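PDB 3QFI: transcriptional regulator from Enterococcus faecalis, which is of unknown precise function but belongs to the LytR-CpsA-Psr family of proteins, which are generally associated with the cell envelope. Local coordinates for residues A[27-31]-A[108-112]; A[114-119]-A[147-153]; A[231-235]-A[245-251]. All blocks are in the same frame, centred on the assembly; numbering follows the deposited sequence.

Contact 1 (A[27-31]-A[108-112]); sequences MGIDT and SINMK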
ATOM      1  N   MET A  27      -2.457   5.568   0.800  1.00  6.16           N
ATOM      2  CA  MET A  27      -3.657   5.444  -0.034  1.00 10.56           C
ATOM      3  C   MET A  27      -3.620   6.437  -1.185  1.00  8.52           C
ATOM      4  O   MET A  27      -3.182   7.568  -1.023  1.00  5.29           O
ATOM      5  CB  MET A  27      -4.937   5.689   0.777  1.00 12.18           C
ATOM      6  CG  MET A  27      -5.068   4.872   2.059  1.00 29.41           C
ATOM      7  SD  MET A  27      -6.745   4.950   2.729  1.00 23.86           S
ATOM      8  CE  MET A  27      -6.873   6.696   3.181  1.00 15.59           C
ATOM      9  N   GLY A  28      -4.079   5.985  -2.347  1.00  5.51           N
ATOM     10  CA  GLY A  28      -4.138   6.810  -3.536  1.00  6.09           C
ATOM     11  C   GLY A  28      -5.601   6.885  -3.931  1.00 13.64           C
ATOM     12  O   GLY A  28      -6.129   5.971  -4.559  1.00 11.82           O
ATOM     13  N   ILE A  29      -6.255   7.973  -3.528  1.00 18.44           N
ATOM     14  CA  ILE A  29      -7.669   8.210  -3.791  1.00 22.55           C
ATOM     15  C   ILE A  29      -7.832   9.108  -4.999  1.00 21.96           C
ATOM     16  O   ILE A  29      -7.100  10.075  -5.159  1.00 13.02           O
ATOM     17  CB  ILE A  29      -8.354   8.919  -2.594  1.00 27.52           C
ATOM     18  CG1 ILE A  29      -8.056   8.173  -1.298  1.00 29.33           C
ATOM     19  CG2 ILE A  29      -9.866   8.974  -2.812  1.00 31.55           C
ATOM     20  CD1 ILE A  29      -8.540   6.746  -1.307  1.00 28.76           C
ATOM     21  N   ASP A  30      -8.804   8.788  -5.844  1.00 28.81           N
ATOM     22  CA  ASP A  30      -9.065   9.587  -7.035  1.00 23.81           C
ATOM     23  C   ASP A  30     -10.250  10.507  -6.765  1.00 24.49           C
ATOM     24  O   ASP A  30     -11.411  10.123  -6.896  1.00 23.01           O
ATOM     25  CB  ASP A  30      -9.358   8.670  -8.218  1.00 14.02           C
ATOM     26  CG  ASP A  30      -9.193   9.370  -9.544  1.00 26.63           C
ATOM     27  OD1 ASP A  30      -9.060   8.658 -10.563  1.00 38.57           O
ATOM     28  OD2 ASP A  30      -9.199  10.626  -9.581  1.00 26.47           O
ATOM     29  N   THR A  31      -9.936  11.733  -6.386  1.00 22.63           N
ATOM     30  CA  THR A  31     -10.937  12.723  -6.060  1.00 25.11           C
ATOM     31  C   THR A  31     -11.603  13.357  -7.287  1.00 30.26           C
ATOM     32  O   THR A  31     -12.534  14.155  -7.157  1.00 33.36           O
ATOM     33  CB  THR A  31     -10.297  13.805  -5.204  1.00 26.05           C
ATOM     34  OG1 THR A  31      -9.022  14.155  -5.764  1.00 29.48           O
ATOM     35  CG2 THR A  31     -10.095  13.300  -3.794  1.00 35.30           C
ATOM     36  N   SER A 108      -2.912  10.034   2.582  1.00 17.96           N
ATOM     37  CA  SER A 108      -3.863  10.060   1.473  1.00 15.71           C
ATOM     38  C   SER A 108      -3.302  11.020   0.445  1.00 24.16           C
ATOM     39  O   SER A 108      -3.040  12.186   0.765  1.00 28.18           O
ATOM     40  CB  SER A 108      -5.232  10.587   1.909  1.00 24.65           C
ATOM     41  OG  SER A 108      -5.955   9.650   2.674  1.00 34.62           O
ATOM     42  N   ILE A 109      -3.130  10.538  -0.783  1.00 23.96           N
ATOM     43  CA  ILE A 109      -2.592  11.354  -1.868  1.00 21.87           C
ATOM     44  C   ILE A 109      -3.546  11.328  -3.062  1.00 30.16           C
ATOM     45  O   ILE A 109      -4.049  10.263  -3.438  1.00 32.10           O
ATOM     46  CB  ILE A 109      -1.226  10.814  -2.342  1.00 26.91           C
ATOM     47  CG1 ILE A 109      -0.476  10.205  -1.143  1.00 29.85           C
ATOM     48  CG2 ILE A 109      -0.421  11.946  -3.006  1.00 12.53           C
ATOM     49  CD1 ILE A 109       0.889   9.584  -1.477  1.00 24.89           C
ATOM     50  N   ASN A 110      -3.793  12.502  -3.641  1.00 34.92           N
ATOM     51  CA  ASN A 110      -4.646  12.665  -4.825  1.00 22.02           C
ATOM     52  C   ASN A 110      -3.811  12.331  -6.046  1.00 19.54           C
ATOM     53  O   ASN A 110      -2.609  12.128  -5.946  1.00 22.75           O
ATOM     54  CB  ASN A 110      -5.080  14.124  -4.994  1.00 24.85           C
ATOM     55  CG  ASN A 110      -6.173  14.527  -4.050  1.00 42.34           C
ATOM     56  OD1 ASN A 110      -6.572  15.700  -4.015  1.00 26.48           O
ATOM     57  ND2 ASN A 110      -6.680  13.565  -3.276  1.00 51.92           N
ATOM     58  N   MET A 111      -4.460  12.321  -7.199  1.00 20.72           N
ATOM     59  CA  MET A 111      -3.777  12.059  -8.446  1.00 17.48           C
ATOM     60  C   MET A 111      -2.994  13.316  -8.848  1.00 22.19           C
ATOM     61  O   MET A 111      -1.969  13.234  -9.532  1.00 22.67           O
ATOM     62  CB  MET A 111      -4.792  11.647  -9.518  1.00 18.32           C
ATOM     63  CG  MET A 111      -5.473  10.303  -9.222  1.00  3.04           C
ATOM     64  SD  MET A 111      -4.314   8.903  -8.977  1.00 19.29           S
ATOM     65  CE  MET A 111      -4.139   8.866  -7.153  1.00 29.03           C
ATOM     66  N   LYS A 112      -3.474  14.481  -8.417  1.00 24.27           N
ATOM     67  CA  LYS A 112      -2.785  15.748  -8.693  1.00 25.88           C
ATOM     68  C   LYS A 112      -1.559  15.842  -7.791  1.00 23.77           C
ATOM     69  O   LYS A 112      -0.500  16.290  -8.216  1.00 27.29           O
ATOM     70  CB  LYS A 112      -3.698  16.952  -8.417  1.00 34.94           C
ATOM     71  CG  LYS A 112      -4.640  17.306  -9.559  1.00 45.20           C
ATOM     72  CD  LYS A 112      -5.526  18.500  -9.213  1.00 45.40           C
ATOM     73  CE  LYS A 112      -6.248  19.016 -10.449  1.00 53.93           C
ATOM     74  NZ  LYS A 112      -5.284  19.551 -11.453  1.00 55.66           N
TER
HETATM   75  O   HOH W   1      -7.259  12.937  -7.717  1.00  9.74           O
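Thr31 lies over one face of the Asn110 carboxamide: its OG1 sits above CG at 3.3 Å, and its methyl CG2 lies on that same face, nearest ND2. The OD1 end of the amide has a weak hydrogen bond from Asn203. The Asp30 carboxylate is likewise met on a face, by Met111 CG, 3.8 Å from both CG and OD2 of Asp30, and its OD2 also accepts from Gly32 N. Bends at chi2 (-56°) and chi3 (95°) fold the Met111 chain back, bringing CE against the backbone of Gly28 and Ile29, 3.8 Å from Ile29 O. All this gathers where two neighbouring parallel strands of the central mixed sheet, 22-28 and 105-109, run out, the second turning at Asn110 into helix 111-120. Across these residues the strands are joined by Ile109 N to Met27 O at 3.0 Å, fairly straight at 158°, and by a more bent bond from Ile29 N to Ile109 O at 3.2 Å. Met27 and Ser108 project together on the sheet face covered by helix 80-98, with Met27 CE against Ser108 OG. Beyond the strands, one water ties the loop to the helix start, bonding Thr31 OG1 and accepting from Met111 N at 2.9 Å.

Contact 2 (A[114-119]-A[147-153]); sequences LKDLID and LDGTTGL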
ATOM      1  N   LEU A 114       0.022  13.252  -6.399  1.00 16.10           N
ATOM      2  CA  LEU A 114       0.967  12.219  -6.768  1.00 18.13           C
ATOM      3  C   LEU A 114       1.725  12.659  -8.005  1.00 21.34           C
ATOM      4  O   LEU A 114       2.889  12.298  -8.194  1.00 17.19           O
ATOM      5  CB  LEU A 114       0.266  10.885  -7.034  1.00 10.71           C
ATOM      6  CG  LEU A 114       1.165   9.822  -7.686  1.00 26.46           C
ATOM      7  CD1 LEU A 114       2.489   9.683  -6.942  1.00 27.01           C
ATOM      8  CD2 LEU A 114       0.421   8.502  -7.724  1.00 31.32           C
ATOM      9  N   LYS A 115       1.078  13.442  -8.853  1.00 22.55           N
ATOM     10  CA  LYS A 115       1.760  13.902 -10.047  1.00 22.75           C
ATOM     11  C   LYS A 115       2.789  14.971  -9.679  1.00 24.97           C
ATOM     12  O   LYS A 115       3.871  15.006 -10.258  1.00 22.98           O
ATOM     13  CB  LYS A 115       0.745  14.437 -11.057  1.00 24.05           C
ATOM     14  CG  LYS A 115       1.348  15.237 -12.182  1.00 19.99           C
ATOM     15  CD  LYS A 115       0.245  15.775 -13.086  1.00 30.41           C
ATOM     16  CE  LYS A 115       0.716  17.008 -13.839  1.00 34.46           C
ATOM     17  NZ  LYS A 115       2.018  16.749 -14.509  1.00 25.39           N
ATOM     18  N   ASP A 116       2.469  15.817  -8.698  1.00 23.95           N
ATOM     19  CA  ASP A 116       3.391  16.869  -8.280  1.00 28.37           C
ATOM     20  C   ASP A 116       4.546  16.324  -7.439  1.00 27.85           C
ATOM     21  O   ASP A 116       5.637  16.895  -7.421  1.00 25.58           O
ATOM     22  CB  ASP A 116       2.660  17.956  -7.486  1.00 39.77           C
ATOM     23  CG  ASP A 116       3.534  19.189  -7.233  1.00 53.28           C
ATOM     24  OD1 ASP A 116       4.010  19.793  -8.224  1.00 56.33           O
ATOM     25  OD2 ASP A 116       3.742  19.566  -6.052  1.00 53.64           O
ATOM     26  N   LEU A 117       4.301  15.222  -6.742  1.00 27.53           N
ATOM     27  CA  LEU A 117       5.323  14.606  -5.912  1.00 23.29           C
ATOM     28  C   LEU A 117       6.400  13.992  -6.796  1.00 25.20           C
ATOM     29  O   LEU A 117       7.573  13.959  -6.431  1.00 32.35           O
ATOM     30  CB  LEU A 117       4.700  13.523  -5.029  1.00 21.52           C
ATOM     31  CG  LEU A 117       5.631  12.747  -4.090  1.00 19.46           C
ATOM     32  CD1 LEU A 117       6.331  13.701  -3.149  1.00  3.18           C
ATOM     33  CD2 LEU A 117       4.824  11.706  -3.305  1.00  8.72           C
ATOM     34  N   ILE A 118       5.999  13.502  -7.963  1.00 26.71           N
ATOM     35  CA  ILE A 118       6.951  12.898  -8.869  1.00 21.59           C
ATOM     36  C   ILE A 118       7.794  13.996  -9.498  1.00 22.46           C
ATOM     37  O   ILE A 118       9.007  13.844  -9.635  1.00 25.37           O
ATOM     38  CB  ILE A 118       6.228  12.048  -9.939  1.00 24.56           C
ATOM     39  CG1 ILE A 118       5.483  10.900  -9.243  1.00 20.65           C
ATOM     40  CG2 ILE A 118       7.229  11.483 -10.942  1.00 25.15           C
ATOM     41  CD1 ILE A 118       4.748   9.956 -10.177  1.00 30.33           C
ATOM     42  N   ASP A 119       7.171  15.118  -9.844  1.00 21.60           N
ATOM     43  CA  ASP A 119       7.921  16.227 -10.437  1.00 17.49           C
ATOM     44  C   ASP A 119       8.759  16.997  -9.421  1.00 17.47           C
ATOM     45  O   ASP A 119       9.804  17.541  -9.759  1.00 22.97           O
ATOM     46  CB  ASP A 119       6.978  17.194 -11.146  1.00 25.46           C
ATOM     47  CG  ASP A 119       6.316  16.567 -12.351  1.00 36.24           C
ATOM     48  OD1 ASP A 119       6.996  15.778 -13.048  1.00 40.42           O
ATOM     49  OD2 ASP A 119       5.128  16.861 -12.609  1.00 42.09           O
ATOM     50  N   LEU A 147      10.515   8.829 -15.641  1.00 36.08           N
ATOM     51  CA  LEU A 147       9.114   9.215 -15.574  1.00 32.85           C
ATOM     52  C   LEU A 147       8.853  10.535 -14.851  1.00 30.27           C
ATOM     53  O   LEU A 147       9.487  10.843 -13.843  1.00 30.23           O
ATOM     54  CB  LEU A 147       8.329   8.099 -14.900  1.00 40.07           C
ATOM     55  CG  LEU A 147       7.285   7.423 -15.790  1.00 42.94           C
ATOM     56  CD1 LEU A 147       7.840   7.161 -17.179  1.00 50.16           C
ATOM     57  CD2 LEU A 147       6.848   6.133 -15.123  1.00 51.08           C
ATOM     58  N   ASP A 148       7.911  11.313 -15.376  1.00 26.00           N
ATOM     59  CA  ASP A 148       7.552  12.587 -14.773  1.00 19.64           C
ATOM     60  C   ASP A 148       6.212  12.440 -14.046  1.00 22.65           C
ATOM     61  O   ASP A 148       5.766  11.323 -13.785  1.00 26.48           O
ATOM     62  CB  ASP A 148       7.462  13.689 -15.839  1.00 27.99           C
ATOM     63  CG  ASP A 148       6.350  13.456 -16.848  1.00 42.43           C
ATOM     64  OD1 ASP A 148       6.035  14.389 -17.627  1.00 51.20           O
ATOM     65  OD2 ASP A 148       5.784  12.345 -16.875  1.00 52.43           O
ATOM     66  N   GLY A 149       5.574  13.557 -13.711  1.00 17.60           N
ATOM     67  CA  GLY A 149       4.295  13.482 -13.025  1.00 19.38           C
ATOM     68  C   GLY A 149       3.211  12.957 -13.944  1.00 23.07           C
ATOM     69  O   GLY A 149       2.392  12.125 -13.554  1.00 31.37           O
ATOM     70  N   THR A 150       3.211  13.447 -15.178  1.00 29.75           N
ATOM     71  CA  THR A 150       2.225  13.033 -16.163  1.00 29.42           C
ATOM     72  C   THR A 150       2.360  11.557 -16.512  1.00 26.75           C
ATOM     73  O   THR A 150       1.476  10.771 -16.194  1.00 25.89           O
ATOM     74  CB  THR A 150       2.357  13.853 -17.464  1.00 40.45           C
ATOM     75  OG1 THR A 150       2.252  15.253 -17.166  1.00 37.40           O
ATOM     76  CG2 THR A 150       1.262  13.466 -18.448  1.00 43.98           C
ATOM     77  N   THR A 151       3.467  11.183 -17.161  1.00 29.97           N
ATOM     78  CA  THR A 151       3.690   9.785 -17.557  1.00 29.76           C
ATOM     79  C   THR A 151       3.869   8.886 -16.342  1.00 27.24           C
ATOM     80  O   THR A 151       3.957   7.661 -16.463  1.00 34.87           O
ATOM     81  CB  THR A 151       4.935   9.598 -18.485  1.00 23.14           C
ATOM     82  OG1 THR A 151       6.140   9.740 -17.725  1.00 17.93           O
ATOM     83  CG2 THR A 151       4.924  10.609 -19.617  1.00 23.09           C
ATOM     84  N   GLY A 152       3.938   9.505 -15.170  1.00 28.30           N
ATOM     85  CA  GLY A 152       4.081   8.746 -13.943  1.00 33.33           C
ATOM     86  C   GLY A 152       2.718   8.209 -13.547  1.00 34.50           C
ATOM     87  O   GLY A 152       2.601   7.060 -13.131  1.00 42.36           O
ATOM     88  N   LEU A 153       1.677   9.024 -13.679  1.00 31.02           N
ATOM     89  CA  LEU A 153       0.339   8.561 -13.328  1.00 31.30           C
ATOM     90  C   LEU A 153      -0.126   7.434 -14.221  1.00 29.80           C
ATOM     91  O   LEU A 153      -0.773   6.498 -13.761  1.00 30.61           O
ATOM     92  CB  LEU A 153      -0.688   9.688 -13.414  1.00 36.72           C
ATOM     93  CG  LEU A 153      -0.769  10.623 -12.215  1.00 41.68           C
ATOM     94  CD1 LEU A 153      -2.016  11.489 -12.363  1.00 28.74           C
ATOM     95  CD2 LEU A 153      -0.840   9.798 -10.917  1.00 32.20           C
TER
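This is helix-helix packing in which the turn leading into helix 150-156, capped by Asp148, lies on helix 111-120, on the flank of the alpha/beta domain and within the LytR-CpsA-Psr family region. The nearest CA atoms are those of Lys115 and Gly149, 3.9 Å apart; with no side chain in the way, Gly149 CA comes up to Lys115 O in a CA-H...O contact. Polar groups hold one border of this junction. Asp119 OD1 accepts from Gly149 N at 2.7 Å, the donor standing well above the carboxylate plane, while Lys115 stretches alongside Thr150 and its NZ donates to Thr150 OG1 at 3.1 Å. The same NZ makes a long salt bridge to Asp119 OD2 at 3.6 Å, which probably helps to steady the carboxylate one helical turn away. On the apolar side, Ile118 points into the contact: CG2, anti to the backbone N, rests on the Asp148 carbonyl, and CD1 reaches Gly152 CA. The Leu114 and Leu153 side chains lie antiparallel alongside each other, their CD2 atoms 3.7 Å apart. Ile180 of helix 166-184 backs Ile118. Asp148, ahead of the turn into the helix, makes a capping bond: its OD2 accepts from Thr151 N at 2.6 Å on the syn side, and from Thr151 OG1 at 2.8 Å from above the carboxylate plane.

Contact 3 (A[231-235]-A[245-251]); sequences QLQGY and QVLDPNS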
ATOM      1  N   GLN A 231       3.041 -10.530  -1.077  1.00 43.10           N
ATOM      2  CA  GLN A 231       1.780 -10.720  -1.783  1.00 45.47           C
ATOM      3  C   GLN A 231       0.796 -11.519  -0.932  1.00 41.57           C
ATOM      4  O   GLN A 231       1.179 -12.445  -0.208  1.00 38.16           O
ATOM      5  CB  GLN A 231       2.009 -11.446  -3.121  1.00 52.45           C
ATOM      6  CG  GLN A 231       2.603 -12.860  -3.003  1.00 57.24           C
ATOM      7  CD  GLN A 231       2.311 -13.746  -4.218  1.00 56.08           C
ATOM      8  OE1 GLN A 231       1.161 -14.129  -4.466  1.00 48.54           O
ATOM      9  NE2 GLN A 231       3.354 -14.070  -4.982  1.00 53.99           N
ATOM     10  N   LEU A 232      -0.475 -11.147  -1.015  1.00 36.29           N
ATOM     11  CA  LEU A 232      -1.518 -11.839  -0.275  1.00 33.57           C
ATOM     12  C   LEU A 232      -2.157 -12.871  -1.191  1.00 31.25           C
ATOM     13  O   LEU A 232      -2.757 -12.528  -2.212  1.00 29.48           O
ATOM     14  CB  LEU A 232      -2.577 -10.849   0.238  1.00 20.21           C
ATOM     15  CG  LEU A 232      -2.259 -10.149   1.564  1.00 12.47           C
ATOM     16  CD1 LEU A 232      -3.297  -9.093   1.854  1.00 11.12           C
ATOM     17  CD2 LEU A 232      -2.210 -11.181   2.693  1.00 12.66           C
ATOM     18  N   GLN A 233      -1.994 -14.137  -0.822  1.00 35.48           N
ATOM     19  CA  GLN A 233      -2.545 -15.251  -1.581  1.00 30.02           C
ATOM     20  C   GLN A 233      -4.040 -15.356  -1.315  1.00 29.57           C
ATOM     21  O   GLN A 233      -4.475 -15.322  -0.162  1.00 22.45           O
ATOM     22  CB  GLN A 233      -1.853 -16.553  -1.169  1.00 27.26           C
ATOM     23  CG  GLN A 233      -0.375 -16.623  -1.543  1.00 29.87           C
ATOM     24  CD  GLN A 233       0.345 -17.764  -0.853  1.00 25.82           C
ATOM     25  OE1 GLN A 233      -0.144 -18.894  -0.829  1.00 38.61           O
ATOM     26  NE2 GLN A 233       1.514 -17.477  -0.293  1.00 24.52           N
ATOM     27  N   GLY A 234      -4.815 -15.478  -2.390  1.00 26.96           N
ATOM     28  CA  GLY A 234      -6.259 -15.589  -2.279  1.00 29.25           C
ATOM     29  C   GLY A 234      -6.856 -16.462  -3.373  1.00 33.16           C
ATOM     30  O   GLY A 234      -6.134 -17.124  -4.124  1.00 27.79           O
ATOM     31  N   TYR A 235      -8.180 -16.469  -3.465  1.00 28.91           N
ATOM     32  CA  TYR A 235      -8.869 -17.263  -4.475  1.00 22.31           C
ATOM     33  C   TYR A 235      -9.973 -16.427  -5.099  1.00 24.81           C
ATOM     34  O   TYR A 235     -10.471 -15.480  -4.484  1.00 26.48           O
ATOM     35  CB  TYR A 235      -9.493 -18.507  -3.840  1.00 22.53           C
ATOM     36  CG  TYR A 235      -8.509 -19.428  -3.163  1.00 18.61           C
ATOM     37  CD1 TYR A 235      -7.623 -20.211  -3.912  1.00 16.02           C
ATOM     38  CD2 TYR A 235      -8.464 -19.518  -1.767  1.00 15.23           C
ATOM     39  CE1 TYR A 235      -6.714 -21.065  -3.289  1.00 11.41           C
ATOM     40  CE2 TYR A 235      -7.564 -20.367  -1.128  1.00 11.78           C
ATOM     41  CZ  TYR A 235      -6.685 -21.139  -1.899  1.00 19.72           C
ATOM     42  OH  TYR A 235      -5.775 -21.960  -1.264  1.00 13.75           O
ATOM     43  N   GLN A 245     -12.600 -11.752  -3.649  1.00 11.15           N
ATOM     44  CA  GLN A 245     -11.411 -12.577  -3.530  1.00 18.26           C
ATOM     45  C   GLN A 245     -11.313 -13.040  -2.073  1.00 15.44           C
ATOM     46  O   GLN A 245     -11.204 -12.218  -1.154  1.00 18.27           O
ATOM     47  CB  GLN A 245     -10.175 -11.764  -3.928  1.00 20.29           C
ATOM     48  CG  GLN A 245      -8.853 -12.473  -3.733  1.00 16.25           C
ATOM     49  CD  GLN A 245      -7.686 -11.634  -4.202  1.00 20.41           C
ATOM     50  OE1 GLN A 245      -6.587 -11.717  -3.651  1.00 18.81           O
ATOM     51  NE2 GLN A 245      -7.917 -10.816  -5.234  1.00 17.22           N
ATOM     52  N   VAL A 246     -11.387 -14.352  -1.863  1.00 12.36           N
ATOM     53  CA  VAL A 246     -11.303 -14.899  -0.515  1.00 12.56           C
ATOM     54  C   VAL A 246      -9.873 -15.314  -0.265  1.00 10.68           C
ATOM     55  O   VAL A 246      -9.346 -16.186  -0.953  1.00 15.43           O
ATOM     56  CB  VAL A 246     -12.189 -16.134  -0.322  1.00 15.94           C
ATOM     57  CG1 VAL A 246     -12.012 -16.670   1.090  1.00 27.98           C
ATOM     58  CG2 VAL A 246     -13.633 -15.787  -0.577  1.00 17.37           C
ATOM     59  N   LEU A 247      -9.251 -14.690   0.727  1.00 11.10           N
ATOM     60  CA  LEU A 247      -7.867 -14.976   1.053  1.00 11.94           C
ATOM     61  C   LEU A 247      -7.663 -16.349   1.662  1.00  7.52           C
ATOM     62  O   LEU A 247      -8.522 -16.878   2.376  1.00  8.99           O
ATOM     63  CB  LEU A 247      -7.319 -13.910   2.007  1.00  8.64           C
ATOM     64  CG  LEU A 247      -7.178 -12.485   1.461  1.00  1.23           C
ATOM     65  CD1 LEU A 247      -6.845 -11.536   2.596  1.00  9.21           C
ATOM     66  CD2 LEU A 247      -6.083 -12.442   0.404  1.00  9.42           C
ATOM     67  N   ASP A 248      -6.519 -16.942   1.351  1.00 14.34           N
ATOM     68  CA  ASP A 248      -6.205 -18.235   1.925  1.00 12.38           C
ATOM     69  C   ASP A 248      -5.848 -17.909   3.365  1.00 15.52           C
ATOM     70  O   ASP A 248      -4.950 -17.125   3.626  1.00 25.72           O
ATOM     71  CB  ASP A 248      -5.026 -18.891   1.215  1.00 18.41           C
ATOM     72  CG  ASP A 248      -4.664 -20.223   1.835  1.00 33.05           C
ATOM     73  OD1 ASP A 248      -4.214 -20.214   3.002  1.00 33.60           O
ATOM     74  OD2 ASP A 248      -4.843 -21.276   1.173  1.00 22.55           O
ATOM     75  N   PRO A 249      -6.551 -18.513   4.317  1.00 17.33           N
ATOM     76  CA  PRO A 249      -6.285 -18.246   5.730  1.00 21.46           C
ATOM     77  C   PRO A 249      -4.874 -18.568   6.233  1.00 17.25           C
ATOM     78  O   PRO A 249      -4.287 -17.787   6.983  1.00 19.95           O
ATOM     79  CB  PRO A 249      -7.358 -19.071   6.432  1.00 25.60           C
ATOM     80  CG  PRO A 249      -7.500 -20.260   5.524  1.00 21.24           C
ATOM     81  CD  PRO A 249      -7.538 -19.596   4.160  1.00 12.20           C
ATOM     82  N   ASN A 250      -4.333 -19.694   5.793  1.00 20.71           N
ATOM     83  CA  ASN A 250      -3.036 -20.129   6.231  1.00 24.64           C
ATOM     84  C   ASN A 250      -1.912 -19.221   5.579  1.00 20.49           C
ATOM     85  O   ASN A 250      -0.914 -18.863   6.188  1.00 17.15           O
ATOM     86  CB  ASN A 250      -2.980 -21.713   6.195  1.00 29.81           C
ATOM     87  CG  ASN A 250      -1.669 -22.233   5.694  1.00 56.64           C
ATOM     88  OD1 ASN A 250      -1.127 -21.735   4.650  1.00 71.57           O
ATOM     89  ND2 ASN A 250      -1.092 -23.228   6.422  1.00 63.71           N
ATOM     90  N   SER A 251      -2.152 -18.761   4.357  1.00 24.13           N
ATOM     91  CA  SER A 251      -1.189 -17.848   3.743  1.00 23.84           C
ATOM     92  C   SER A 251      -1.334 -16.486   4.435  1.00 21.33           C
ATOM     93  O   SER A 251      -0.355 -15.742   4.559  1.00 26.37           O
ATOM     94  CB  SER A 251      -1.452 -17.670   2.246  1.00 33.50           C
ATOM     95  OG  SER A 251      -0.783 -16.517   1.766  1.00 23.69           O
TER
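Tyr235 OH donates to Asp248 OD2 at 2.7 Å, using the anti lone pair of that oxygen. The carboxylate oxygen lies at the edge of the phenol ring, near its plane, although the ring and carboxylate planes are turned 48° apart. With Asp248 CG swung anti to the backbone N (chi1 178°), the acid reaches the ring through OD2 and leaves OD1 for the chain that follows. Next to this pair, Asp248 N donates to Gln233 O at 3.0 Å in a nearly straight bond, with the donor tilted from the carbonyl plane. The Gln233 side chain runs extended past Ser251, whose OG lies over one face of the glutamine amide without being hydrogen-bonded to NE2. On the sheet face opposite Tyr235 and Val246, Leu247 CD2 packs on Leu232 CB at 3.9 Å. These groups surround the base of an antiparallel beta hairpin, strands 234-238 and 243-247, at the point where its second strand passes into helix 249-262. Tyr235 and Val246 form the hydrogen-bonded pair, from Tyr235 N to Val246 O at 2.8 Å and from Val246 N to Tyr235 O at 3.0 Å. Gly234 and Leu247 make up the adjacent non-hydrogen-bonded pair. Asp248 is the N-cap of the helix: OD1 accepts from Ser251 N at 2.9 Å and more weakly from Asn250 N, so the carboxylate that grips the tyrosine is itself fixed by the helix start. Farther out, Tyr279 of helix 269-280 covers Tyr235, Val246 and Pro249, whereas Ile66 lies against Leu232 and Leu247 and Gln245 bonds through its backbone to Asp65 and Leu67.

The three contacts follow one another along the chain, each closing before the next opens. Contacts 1 and 2 are neighbours, with centres 13 Å apart, and share helix 111-120: contact 1 holds its start beside the central sheet, and contact 2 packs its later turns on helix 150-156. They touch directly, Met111 O lying 3.3 Å from Leu153 CD1, so the ends of two inner strands and the two helices pack in succession. Contact 3 stands on the opposite side of the chain's centre, 27 Å from contact 1 and 32 Å from contact 2 between centres. There the hairpin runs into helix 249-262 and packs on helix 269-280, and so probably ties the C-terminal helices to the rest of the chain.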